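Local coordinates for protein acetylxylan esterase / glucomannan deacetylase (Cellvibrio japonicus, PDB 2WAA) that removes acetyl groups from xylan and glucomannan, taking part in the breakdown of plant cell wall polysaccharides, at residues 293-297 with 298-302; 331-334 with 335-338. One frame throughout, in Å; residues are numbered along the deposited sequence. Where two conformers were deposited one is given.

Contact 1. Residues 293-297 with 298-302; sequences QQLHS and NRVFY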
loop_
_atom_site.group_PDB
_atom_site.type_symbol
_atom_site.label_atom_id
_atom_site.label_comp_id
_atom_site.label_asym_id
_atom_site.label_seq_id
_atom_site.Cartn_x
_atom_site.Cartn_y
_atom_site.Cartn_z
ATOM N N GLN A 293 6.941 -26.400 -1.499
ATOM C CA GLN A 293 7.164 -27.770 -1.964
ATOM C C GLN A 293 6.033 -28.228 -2.894
ATOM O O GLN A 293 6.285 -28.761 -3.994
ATOM C CB GLN A 293 7.377 -28.719 -0.764
ATOM C CG GLN A 293 7.493 -30.185 -1.202
ATOM C CD GLN A 293 8.213 -31.041 -0.177
ATOM O OE1 GLN A 293 9.230 -30.625 0.390
ATOM N NE2 GLN A 293 7.708 -32.251 0.048
ATOM N N GLN A 294 4.792 -27.978 -2.499
ATOM C CA GLN A 294 3.642 -28.328 -3.347
ATOM C C GLN A 294 3.569 -27.539 -4.647
ATOM O O GLN A 294 3.164 -28.085 -5.674
ATOM C CB GLN A 294 2.326 -28.146 -2.614
ATOM C CG GLN A 294 2.240 -28.988 -1.358
ATOM C CD GLN A 294 0.846 -29.080 -0.823
ATOM O OE1 GLN A 294 -0.064 -28.368 -1.284
ATOM N NE2 GLN A 294 0.657 -29.952 0.166
ATOM N N LEU A 295 3.956 -26.267 -4.604
ATOM C CA LEU A 295 3.948 -25.431 -5.806
ATOM C C LEU A 295 4.923 -25.909 -6.889
ATOM O O LEU A 295 4.602 -25.866 -8.078
ATOM C CB LEU A 295 4.290 -23.977 -5.473
ATOM C CG LEU A 295 3.144 -23.224 -4.794
ATOM C CD1 LEU A 295 3.683 -21.957 -4.143
ATOM C CD2 LEU A 295 1.936 -22.928 -5.742
ATOM N N HIS A 296 6.106 -26.346 -6.460
ATOM C CA HIS A 296 7.179 -26.796 -7.336
ATOM C C HIS A 296 7.459 -25.761 -8.406
ATOM O O HIS A 296 7.495 -26.067 -9.612
ATOM C CB HIS A 296 6.866 -28.150 -8.000
ATOM C CG HIS A 296 8.076 -28.805 -8.598
ATOM N ND1 HIS A 296 8.956 -29.561 -7.851
ATOM C CD2 HIS A 296 8.574 -28.784 -9.859
ATOM C CE1 HIS A 296 9.940 -29.987 -8.627
ATOM N NE2 HIS A 296 9.728 -29.539 -9.852
ATOM N N SER A 297 7.662 -24.524 -7.970
ATOM C CA SER A 297 7.794 -23.423 -8.913
ATOM C C SER A 297 9.165 -22.810 -8.780
ATOM O O SER A 297 9.599 -22.541 -7.675
ATOM C CB SER A 297 6.756 -22.351 -8.595
ATOM O OG SER A 297 6.961 -21.215 -9.414
ATOM N N ASN A 298 9.842 -22.566 -9.888
ATOM C CA ASN A 298 11.111 -21.879 -9.827
ATOM C C ASN A 298 10.924 -20.351 -9.800
ATOM O O ASN A 298 11.886 -19.603 -9.997
ATOM C CB ASN A 298 11.970 -22.251 -11.043
ATOM C CG ASN A 298 11.281 -21.956 -12.393
ATOM O OD1 ASN A 298 10.198 -21.338 -12.481
ATOM N ND2 ASN A 298 11.927 -22.409 -13.474
ATOM N N ARG A 299 9.677 -19.917 -9.617
ATOM C CA ARG A 299 9.377 -18.499 -9.436
ATOM C C ARG A 299 8.947 -18.141 -8.010
ATOM O O ARG A 299 8.560 -16.990 -7.758
ATOM C CB ARG A 299 8.209 -18.104 -10.339
ATOM C CG ARG A 299 8.528 -18.191 -11.781
ATOM C CD ARG A 299 7.702 -17.131 -12.462
ATOM N NE ARG A 299 6.479 -17.721 -12.901
ATOM C CZ ARG A 299 5.297 -17.139 -12.888
ATOM N NH1 ARG A 299 5.118 -15.916 -12.385
ATOM N NH2 ARG A 299 4.280 -17.822 -13.382
ATOM N N VAL A 300 8.955 -19.108 -7.102
ATOM C CA VAL A 300 8.468 -18.833 -5.744
ATOM C C VAL A 300 9.526 -19.070 -4.692
ATOM O O VAL A 300 10.113 -20.173 -4.629
ATOM C CB VAL A 300 7.234 -19.723 -5.366
ATOM C CG1 VAL A 300 6.684 -19.315 -3.942
ATOM C CG2 VAL A 300 6.143 -19.514 -6.392
ATOM N N PHE A 301 9.781 -18.050 -3.874
ATOM C CA PHE A 301 10.916 -18.091 -2.931
ATOM C C PHE A 301 10.450 -17.686 -1.549
ATOM O O PHE A 301 9.309 -17.320 -1.352
ATOM C CB PHE A 301 12.034 -17.146 -3.421
ATOM C CG PHE A 301 12.587 -17.572 -4.754
ATOM C CD1 PHE A 301 13.528 -18.572 -4.810
ATOM C CD2 PHE A 301 12.032 -17.112 -5.933
ATOM C CE1 PHE A 301 13.990 -19.063 -6.053
ATOM C CE2 PHE A 301 12.491 -17.554 -7.150
ATOM C CZ PHE A 301 13.467 -18.548 -7.218
ATOM N N TYR A 302 11.378 -17.770 -0.598
ATOM C CA TYR A 302 11.140 -17.466 0.802
ATOM C C TYR A 302 12.134 -16.403 1.274
ATOM O O TYR A 302 13.300 -16.452 0.892
ATOM C CB TYR A 302 11.360 -18.739 1.641
ATOM C CG TYR A 302 11.268 -18.470 3.154
ATOM C CD1 TYR A 302 10.074 -18.055 3.717
ATOM C CD2 TYR A 302 12.374 -18.605 3.993
ATOM C CE1 TYR A 302 9.970 -17.782 5.054
ATOM C CE2 TYR A 302 12.267 -18.316 5.367
ATOM C CZ TYR A 302 11.051 -17.917 5.867
ATOM O OH TYR A 302 10.851 -17.620 7.207
HETATM O O HOH W 1 10.501 -23.185 -4.843
#

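Contact 2. Residues 331-334 with 335-338; sequences PQLR and QIMD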
loop_
_atom_site.group_PDB
_atom_site.type_symbol
_atom_site.label_atom_id
_atom_site.label_comp_id
_atom_site.label_asym_id
_atom_site.label_seq_id
_atom_site.Cartn_x
_atom_site.Cartn_y
_atom_site.Cartn_z
ATOM N N PRO A 331 18.096 -6.913 1.311
ATOM C CA PRO A 331 19.220 -7.730 0.794
ATOM C C PRO A 331 18.824 -9.103 0.234
ATOM O O PRO A 331 19.418 -9.563 -0.746
ATOM C CB PRO A 331 20.136 -7.921 2.028
ATOM C CG PRO A 331 19.742 -6.867 3.004
ATOM C CD PRO A 331 18.283 -6.507 2.714
ATOM N N GLN A 332 17.827 -9.741 0.853
ATOM C CA GLN A 332 17.343 -11.007 0.386
ATOM C C GLN A 332 16.631 -10.839 -0.960
ATOM O O GLN A 332 16.831 -11.661 -1.863
ATOM C CB GLN A 332 16.405 -11.636 1.410
ATOM C CG GLN A 332 17.087 -11.932 2.758
ATOM C CD GLN A 332 16.092 -12.568 3.743
ATOM O OE1 GLN A 332 15.720 -13.745 3.601
ATOM N NE2 GLN A 332 15.648 -11.788 4.729
ATOM N N LEU A 333 15.793 -9.789 -1.089
ATOM C CA LEU A 333 15.154 -9.474 -2.352
ATOM C C LEU A 333 16.189 -9.181 -3.457
ATOM O O LEU A 333 15.991 -9.575 -4.636
ATOM C CB LEU A 333 14.212 -8.294 -2.182
ATOM C CG LEU A 333 13.082 -8.578 -1.208
ATOM C CD1 LEU A 333 12.073 -7.389 -1.176
ATOM C CD2 LEU A 333 12.304 -9.874 -1.587
ATOM N N ARG A 334 17.266 -8.502 -3.109
ATOM C CA ARG A 334 18.292 -8.284 -4.163
ATOM C C ARG A 334 18.797 -9.618 -4.739
ATOM O O ARG A 334 19.027 -9.743 -5.966
ATOM C CB ARG A 334 19.490 -7.473 -3.651
ATOM C CG ARG A 334 19.121 -6.066 -3.174
ATOM C CD ARG A 334 20.352 -5.160 -3.104
ATOM N NE ARG A 334 20.004 -3.813 -2.621
ATOM C CZ ARG A 334 19.584 -2.813 -3.395
ATOM N NH1 ARG A 334 19.449 -3.001 -4.710
ATOM N NH2 ARG A 334 19.294 -1.631 -2.848
ATOM N N GLN A 335 19.023 -10.612 -3.869
ATOM C CA GLN A 335 19.584 -11.889 -4.306
ATOM C C GLN A 335 18.547 -12.634 -5.121
ATOM O O GLN A 335 18.877 -13.292 -6.108
ATOM C CB GLN A 335 20.008 -12.757 -3.093
ATOM C CG GLN A 335 21.314 -12.350 -2.424
ATOM C CD GLN A 335 21.507 -12.967 -1.028
ATOM O OE1 GLN A 335 20.579 -13.001 -0.235
ATOM N NE2 GLN A 335 22.723 -13.419 -0.723
ATOM N N ILE A 336 17.290 -12.579 -4.662
ATOM C CA ILE A 336 16.227 -13.322 -5.306
ATOM C C ILE A 336 15.966 -12.716 -6.707
ATOM O O ILE A 336 15.722 -13.457 -7.659
ATOM C CB ILE A 336 14.948 -13.319 -4.449
ATOM C CG1 ILE A 336 15.094 -14.283 -3.244
ATOM C CG2 ILE A 336 13.738 -13.806 -5.248
ATOM C CD1 ILE A 336 14.171 -13.919 -2.080
ATOM N N MET A 337 16.022 -11.387 -6.803
ATOM C CA MET A 337 15.630 -10.689 -8.064
ATOM C C MET A 337 16.853 -10.396 -8.938
ATOM O O MET A 337 16.722 -9.916 -10.084
ATOM C CB MET A 337 14.965 -9.354 -7.731
ATOM C CG MET A 337 13.550 -9.456 -7.084
ATOM S SD MET A 337 12.430 -10.577 -7.889
ATOM C CE MET A 337 12.093 -9.757 -9.433
ATOM N N ASP A 338 18.039 -10.636 -8.400
ATOM C CA ASP A 338 19.247 -10.216 -9.075
ATOM C C ASP A 338 19.194 -8.715 -9.354
ATOM O O ASP A 338 19.547 -8.244 -10.443
ATOM C CB ASP A 338 19.447 -11.039 -10.352
ATOM C CG ASP A 338 20.869 -10.960 -10.872
ATOM O OD1 ASP A 338 21.810 -10.773 -10.056
ATOM O OD2 ASP A 338 21.033 -11.081 -12.113
#

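Contact 1. Residues 293-297 with 298-302
Ser297 holds OG opposite its own backbone N, chi1 174°, which puts the hydroxyl beside the carbonyl carbon, toward the following amides. There OG accepts the N-H of Arg299 at 3.0 Å, N to OG, in a fairly straight bond (156° at the hydrogen). Val300 is turned with CG1 opposite its N, chi1 -176°, and this sends CG2 back to the serine. CG2 lies 3.6 Å from both CB and OG of Ser297. The methyl thus rests against the whole CB-OG end, while the amide takes the hydroxyl. CB of Arg299 flanks the same hydroxyl at 3.5 Å from OG. The other valine methyl, CG1, meets CD1 of Leu295 at 4.0 Å, and these two side chains cross at about a right angle.

The contact is the helix-to-strand connection of the beta-alpha-beta unit made by strand 267-270, helix 278-295 and strand 300-302. The helix stops here, His296 leaves helical geometry with positive phi, and a type I turn from Ser297 to Val300 leads into edge strand 300-302 of the parallel sheet. A water bridges two backbone oxygens, 3.0 Å from Ser297 O and 3.0 Å from Val300 O. Leu295 also packs on Val256 of helix 245-262, and Val300 on Leu270 of the neighbouring strand. The guanidinium of Arg299 leads away and bonds to the carbonyl oxygens of Leu260, His263 and Ala266.

Contact 2. Residues 331-334 with 335-338
This is a contact within a helix, the last turns of helix 319-337 before the chain ends. The helix follows the last strand of the parallel sheet in the SGNH (GDSL-like) hydrolase domain and lies against that sheet. Residues 331-334 offer carbonyl oxygens, and residues 335-338 bring amides and side-chain stems to them. Ile336 N donates to Gln332 O at 3.0 Å, and Met337 N to Leu333 O at 2.8 Å. Both donors lie somewhat off the carbonyl plane, the second by 23°. Gln335 N is held more loosely. It has two weak bonds, to Pro331 O and to Gln332 O.

Side-chain stems lie beside the same oxygens. Ile336 lays its longer branch beside Gln332 O, with CG1 3.4 Å from that oxygen. With chi1 at -75°, CG1 of Ile336 lies beside its backbone N, on the side of Gln332 O. Ile336 CD1 makes a loose apolar contact with CD2 of Leu333, at 4.5 Å. Met337 sets CB 3.3 Å from Leu333 O, before its chain bends away at chi2 and chi3. Leu333 and Met337 touch both strands 228-231 and 267-270, and Ile336 touches 267-270.

The polar ends of Gln332 and Arg334 have partners beyond these residues. Gln332 NE2 bonds to the carbonyl oxygens of Ser304 and Glu328. Arg334 NH1 bonds to Trp339 O, beyond the helix, which Asp338 leaves with positive phi. Gln332 O thus receives Ile336 N and, weakly, Gln335 N, while Leu333 O receives Met337 N. The carbon atoms beside these two oxygens probably reduce their contact with water on that side.

How the contacts relate
Contact 1 comes first along the chain and contact 2 follows, with their centres about 16 Å apart on the same side of the chain's centre. Contact 1 joins helix 278-295 to edge strand 300-302. Contact 2 is the end of helix 319-337, the next long helix after that strand. The two meet directly: Phe301 CD2 lies 3.8 Å from Ile336 CG2, and Tyr302 O lies 4.0 Å from Ile336 CD1. Strand 267-270 is a shared neighbour, touched by side chains of both. Contact 1 thus sits at the edge of the parallel sheet, and contact 2 reaches over strands 267-270 and 228-231 toward its middle, away from the annotated active-site residues.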